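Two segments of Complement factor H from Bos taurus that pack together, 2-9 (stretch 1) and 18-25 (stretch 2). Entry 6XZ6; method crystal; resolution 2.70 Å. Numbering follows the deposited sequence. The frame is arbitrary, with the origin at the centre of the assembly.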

ATOM      1  N   GLU B   2      10.079 -21.789  41.033  1.00 89.93           N
ATOM      2  CA  GLU B   2       8.618 -21.719  40.938  1.00 85.27           C
ATOM      3  C   GLU B   2       8.102 -20.263  40.901  1.00 80.71           C
ATOM      4  O   GLU B   2       7.040 -19.944  41.445  1.00 79.24           O
ATOM      5  N   ILE B   3       8.869 -19.393  40.225  1.00 72.42           N
ATOM      6  CA  ILE B   3       8.568 -17.975  39.955  1.00 66.25           C
ATOM      7  C   ILE B   3       7.589 -17.877  38.762  1.00 65.10           C
ATOM      8  O   ILE B   3       7.786 -18.558  37.754  1.00 64.30           O
ATOM      9  N   THR B   4       6.535 -17.040  38.883  1.00 58.60           N
ATOM     10  CA  THR B   4       5.590 -16.772  37.789  1.00 53.48           C
ATOM     11  C   THR B   4       5.320 -15.288  37.684  1.00 55.41           C
ATOM     12  O   THR B   4       5.391 -14.592  38.698  1.00 56.71           O
ATOM     13  N   CYS B   5       5.027 -14.803  36.451  1.00 48.88           N
ATOM     14  CA  CYS B   5       4.686 -13.410  36.132  1.00 45.82           C
ATOM     15  C   CYS B   5       3.387 -13.373  35.394  1.00 44.34           C
ATOM     16  O   CYS B   5       3.081 -14.257  34.592  1.00 42.16           O
ATOM     17  N   ASP B   6       2.695 -12.266  35.567  1.00 39.43           N
ATOM     18  CA  ASP B   6       1.494 -11.947  34.837  1.00 37.33           C
ATOM     19  C   ASP B   6       1.987 -11.277  33.550  1.00 35.93           C
ATOM     20  O   ASP B   6       3.130 -10.784  33.540  1.00 35.57           O
ATOM     21  N   PRO B   7       1.172 -11.234  32.465  1.00 27.59           N
ATOM     22  CA  PRO B   7       1.621 -10.538  31.247  1.00 24.48           C
ATOM     23  C   PRO B   7       2.061  -9.094  31.529  1.00 27.38           C
ATOM     24  O   PRO B   7       1.455  -8.439  32.392  1.00 28.98           O
ATOM     25  N   PRO B   8       3.131  -8.580  30.863  1.00 19.77           N
ATOM     26  CA  PRO B   8       3.537  -7.186  31.114  1.00 18.33           C
ATOM     27  C   PRO B   8       2.490  -6.199  30.631  1.00 22.52           C
ATOM     28  O   PRO B   8       1.688  -6.499  29.751  1.00 23.22           O
ATOM     29  N   ARG B   9       2.478  -5.026  31.229  1.00 19.24           N
ATOM     30  CA  ARG B   9       1.562  -3.993  30.834  1.00 17.61           C
ATOM     31  C   ARG B   9       2.458  -2.902  30.249  1.00 23.01           C
ATOM     32  O   ARG B   9       3.264  -2.295  30.955  1.00 26.17           O
ATOM     33  N   GLU B  18       2.535 -13.466  23.466  1.00 20.76           N
ATOM     34  CA  GLU B  18       1.414 -13.127  24.309  1.00 19.70           C
ATOM     35  C   GLU B  18       0.845 -14.393  24.968  1.00 26.97           C
ATOM     36  O   GLU B  18       0.206 -15.215  24.304  1.00 28.76           O
ATOM     37  N   LEU B  19       1.139 -14.574  26.265  1.00 24.79           N
ATOM     38  CA  LEU B  19       0.683 -15.730  27.056  1.00 27.03           C
ATOM     39  C   LEU B  19      -0.026 -15.259  28.312  1.00 34.41           C
ATOM     40  O   LEU B  19       0.243 -14.144  28.785  1.00 33.84           O
ATOM     41  N   SER B  20      -0.899 -16.116  28.871  1.00 35.10           N
ATOM     42  CA  SER B  20      -1.671 -15.832  30.093  1.00 37.01           C
ATOM     43  C   SER B  20      -0.780 -15.735  31.325  1.00 41.96           C
ATOM     44  O   SER B  20      -1.079 -14.960  32.238  1.00 41.88           O
ATOM     45  N   LYS B  21       0.308 -16.534  31.348  1.00 38.60           N
ATOM     46  CA  LYS B  21       1.257 -16.605  32.454  1.00 39.66           C
ATOM     47  C   LYS B  21       2.624 -17.011  31.938  1.00 43.22           C
ATOM     48  O   LYS B  21       2.742 -17.874  31.055  1.00 44.09           O
ATOM     49  N   TYR B  22       3.658 -16.388  32.513  1.00 38.57           N
ATOM     50  CA  TYR B  22       5.069 -16.613  32.199  1.00 37.36           C
ATOM     51  C   TYR B  22       5.761 -17.193  33.419  1.00 44.28           C
ATOM     52  O   TYR B  22       5.355 -16.941  34.550  1.00 45.05           O
ATOM     53  N   ARG B  23       6.793 -17.982  33.184  1.00 43.70           N
ATOM     54  CA  ARG B  23       7.552 -18.657  34.242  1.00 48.29           C
ATOM     55  C   ARG B  23       8.883 -17.927  34.410  1.00 50.76           C
ATOM     56  O   ARG B  23       9.249 -17.140  33.543  1.00 48.75           O
ATOM     57  N   GLY B  24       9.584 -18.173  35.506  1.00 48.56           N
ATOM     58  CA  GLY B  24      10.887 -17.569  35.751  1.00 49.44           C
ATOM     59  C   GLY B  24      11.838 -17.789  34.593  1.00 53.40           C
ATOM     60  O   GLY B  24      11.855 -18.865  33.991  1.00 54.57           O
ATOM     61  N   GLN B  25      12.570 -16.731  34.227  1.00 49.34           N
ATOM     62  CA  GLN B  25      13.565 -16.658  33.144  1.00 49.65           C
ATOM     63  C   GLN B  25      12.938 -16.609  31.722  1.00 50.46           C
ATOM     64  O   GLN B  25      13.682 -16.552  30.743  1.00 49.64           O
TER

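Tyr22 is the apolar centre of this contact. It has the largest area covered by the opposing stretch, 82 Å², and it is buried. Its chi1 is m, with chi2 at 80°. The ring packs against the two consecutive prolines of the first stretch. Pro7 CB lies 4.0 Å from Tyr22 CE1, and Pro7 CA is closer, 3.5 Å from the same CE1. Pro8 CD reaches Tyr22 CE1 at 4.1 Å. The Pro7 ring has C-gamma exo pucker and the Pro8 ring C-gamma endo. The carbonyl of Cys5 sits at the edge of the tyrosine ring, near its plane.

Cys5 shares a face of the small antiparallel sheet with Tyr22. Cys5 CB and Tyr22 CB are 4.4 Å apart. The cysteine is m, is buried, and is bonded covalently elsewhere in the structure. The backbones of this pair join through two hydrogen bonds: Cys5 N to Tyr22 O at 2.9 Å, and Tyr22 N to Cys5 O at 3.0 Å. Both are nearly straight, so they fix the two residues in register and hold their side chains next to each other.

The phenol oxygen, Tyr22 OH, accepts a hydrogen bond from Leu19 N at 2.9 Å and has a further partner elsewhere in the structure. Leu19 (m, t) starts sideways and its end leads away from the first stretch, but its backbone takes part in the contact: Leu19 O is 3.4 Å from Pro7 CG. Next to it, Ser20 O is 3.3 Å from Pro7 CD. The Ser20 side chain, p, points away.

At the other end, Ile3 (m, t) points sideways and packs beside Gly24. A CB on Gly24 would point toward the first stretch and lie a tight 3.2 Å from Ile3 CB. Gly24 N donates to Ile3 O at 2.9 Å, a more bent bond than the Cys5–Tyr22 pair.

Thr4 and Arg23 occupy the other face of the sheet, and both are exposed. Thr4 is p. Its CG2 lies 4.3 Å from Arg23 CD, and its CB is 4.1 Å from Lys21 CG. Arg23 has chi1 m and an off-well chi2 of -100°.

The polar edge is made by Asp6 and Lys21, both exposed. Asp6, m, directs its CA-to-CB bond away, yet its end comes nearer. Lys21 starts sideways with chi1 t and bends through off-well chi2 and chi3. Their ends meet in a salt bridge, Asp6 OD1 to Lys21 NZ at 3.2 Å, whose hydrogen bond is weak. On the way, Lys21 CG passes 3.6 Å from Cys5 O.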

ATOM      1  CB  GLU B   2       7.949 -22.568  42.043  1.00 92.23           C
ATOM      2  CG  GLU B   2       7.374 -23.891  41.545  1.00103.89           C
ATOM      3  CD  GLU B   2       8.316 -25.060  41.291  1.00120.50           C
ATOM      4  OE1 GLU B   2       7.980 -26.184  41.728  1.00117.90           O
ATOM      5  OE2 GLU B   2       9.372 -24.865  40.647  1.00106.14           O
ATOM      6  CB  ILE B   3       9.896 -17.186  39.678  1.00 68.15           C
ATOM      7  CG1 ILE B   3      10.721 -16.983  40.977  1.00 73.53           C
ATOM      8  CG2 ILE B   3       9.656 -15.854  38.957  1.00 62.27           C
ATOM      9  CD1 ILE B   3      12.177 -16.560  40.769  1.00 79.52           C
ATOM     10  CB  THR B   4       4.280 -17.587  37.852  1.00 61.57           C
ATOM     11  OG1 THR B   4       3.730 -17.589  39.170  1.00 65.18           O
ATOM     12  CG2 THR B   4       4.437 -18.994  37.316  1.00 63.41           C
ATOM     13  CB  CYS B   5       5.768 -12.720  35.294  1.00 44.94           C
ATOM     14  SG  CYS B   5       7.399 -12.644  36.067  1.00 52.94           S
ATOM     15  CB  ASP B   6       0.641 -10.955  35.644  1.00 41.18           C
ATOM     16  CG  ASP B   6      -0.105 -11.568  36.811  1.00 62.66           C
ATOM     17  OD1 ASP B   6      -0.567 -12.737  36.683  1.00 65.04           O
ATOM     18  OD2 ASP B   6      -0.241 -10.882  37.853  1.00 72.01           O
ATOM     19  CB  PRO B   7       0.373 -10.542  30.366  1.00 25.70           C
ATOM     20  CG  PRO B   7      -0.479 -11.627  30.887  1.00 31.18           C
ATOM     21  CD  PRO B   7      -0.197 -11.766  32.311  1.00 28.91           C
ATOM     22  CB  PRO B   8       4.834  -7.025  30.314  1.00 18.47           C
ATOM     23  CG  PRO B   8       4.812  -8.070  29.330  1.00 21.31           C
ATOM     24  CD  PRO B   8       3.981  -9.213  29.838  1.00 17.78           C
ATOM     25  CB  ARG B   9       0.701  -3.556  32.025  1.00 16.32           C
ATOM     26  CG  ARG B   9      -0.267  -4.666  32.489  1.00 15.32           C
ATOM     27  CD  ARG B   9      -1.140  -4.333  33.696  1.00 12.85           C
ATOM     28  NE  ARG B   9      -1.979  -3.172  33.432  1.00 29.40           N
ATOM     29  CZ  ARG B   9      -2.917  -2.726  34.249  1.00 42.65           C
ATOM     30  NH1 ARG B   9      -3.181  -3.370  35.380  1.00 20.43           N
ATOM     31  NH2 ARG B   9      -3.623  -1.649  33.931  1.00 29.61           N
ATOM     32  CB  GLU B  18       0.366 -12.370  23.505  1.00 19.87           C
ATOM     33  CG  GLU B  18      -0.411 -11.438  24.388  1.00 23.63           C
ATOM     34  CD  GLU B  18      -1.540 -10.774  23.667  1.00 33.67           C
ATOM     35  OE1 GLU B  18      -2.698 -11.201  23.871  1.00 38.02           O
ATOM     36  OE2 GLU B  18      -1.262  -9.831  22.894  1.00 23.81           O
ATOM     37  CB  LEU B  19       1.860 -16.644  27.454  1.00 28.54           C
ATOM     38  CG  LEU B  19       2.916 -16.987  26.404  1.00 32.95           C
ATOM     39  CD1 LEU B  19       4.074 -17.678  27.049  1.00 34.89           C
ATOM     40  CD2 LEU B  19       2.335 -17.816  25.248  1.00 35.95           C
ATOM     41  CB  SER B  20      -2.749 -16.892  30.314  1.00 43.00           C
ATOM     42  OG  SER B  20      -2.200 -18.201  30.307  1.00 56.05           O
ATOM     43  CB  LYS B  21       0.776 -17.613  33.518  1.00 46.05           C
ATOM     44  CG  LYS B  21       1.402 -17.411  34.891  1.00 65.79           C
ATOM     45  CD  LYS B  21       0.359 -17.466  36.008  1.00 79.98           C
ATOM     46  CE  LYS B  21      -0.170 -16.101  36.411  1.00 88.49           C
ATOM     47  NZ  LYS B  21      -1.327 -15.681  35.573  1.00 93.41           N
ATOM     48  CB  TYR B  22       5.737 -15.299  31.771  1.00 34.26           C
ATOM     49  CG  TYR B  22       5.047 -14.635  30.603  1.00 29.89           C
ATOM     50  CD1 TYR B  22       3.893 -13.878  30.791  1.00 29.79           C
ATOM     51  CD2 TYR B  22       5.549 -14.754  29.308  1.00 28.86           C
ATOM     52  CE1 TYR B  22       3.233 -13.286  29.714  1.00 25.52           C
ATOM     53  CE2 TYR B  22       4.906 -14.148  28.227  1.00 26.29           C
ATOM     54  CZ  TYR B  22       3.755 -13.405  28.443  1.00 28.17           C
ATOM     55  OH  TYR B  22       3.112 -12.773  27.421  1.00 30.77           O
ATOM     56  CB  ARG B  23       7.790 -20.136  33.853  1.00 53.41           C
ATOM     57  CG  ARG B  23       6.553 -20.881  33.306  1.00 65.40           C
ATOM     58  CD  ARG B  23       5.838 -21.771  34.326  1.00 83.10           C
ATOM     59  NE  ARG B  23       6.760 -22.601  35.111  1.00104.57           N
ATOM     60  CZ  ARG B  23       7.347 -23.716  34.674  1.00124.77           C
ATOM     61  NH1 ARG B  23       8.176 -24.390  35.463  1.00116.04           N
ATOM     62  NH2 ARG B  23       7.114 -24.162  33.445  1.00110.31           N
ATOM     63  CB  GLN B  25      14.657 -17.743  33.259  1.00 56.62           C
ATOM     64  CG  GLN B  25      15.500 -17.669  34.544  1.00 67.37           C
ATOM     65  CD  GLN B  25      16.116 -16.309  34.816  1.00 81.75           C
ATOM     66  OE1 GLN B  25      15.698 -15.596  35.737  1.00 74.82           O
ATOM     67  NE2 GLN B  25      17.121 -15.919  34.025  1.00 68.77           N
TER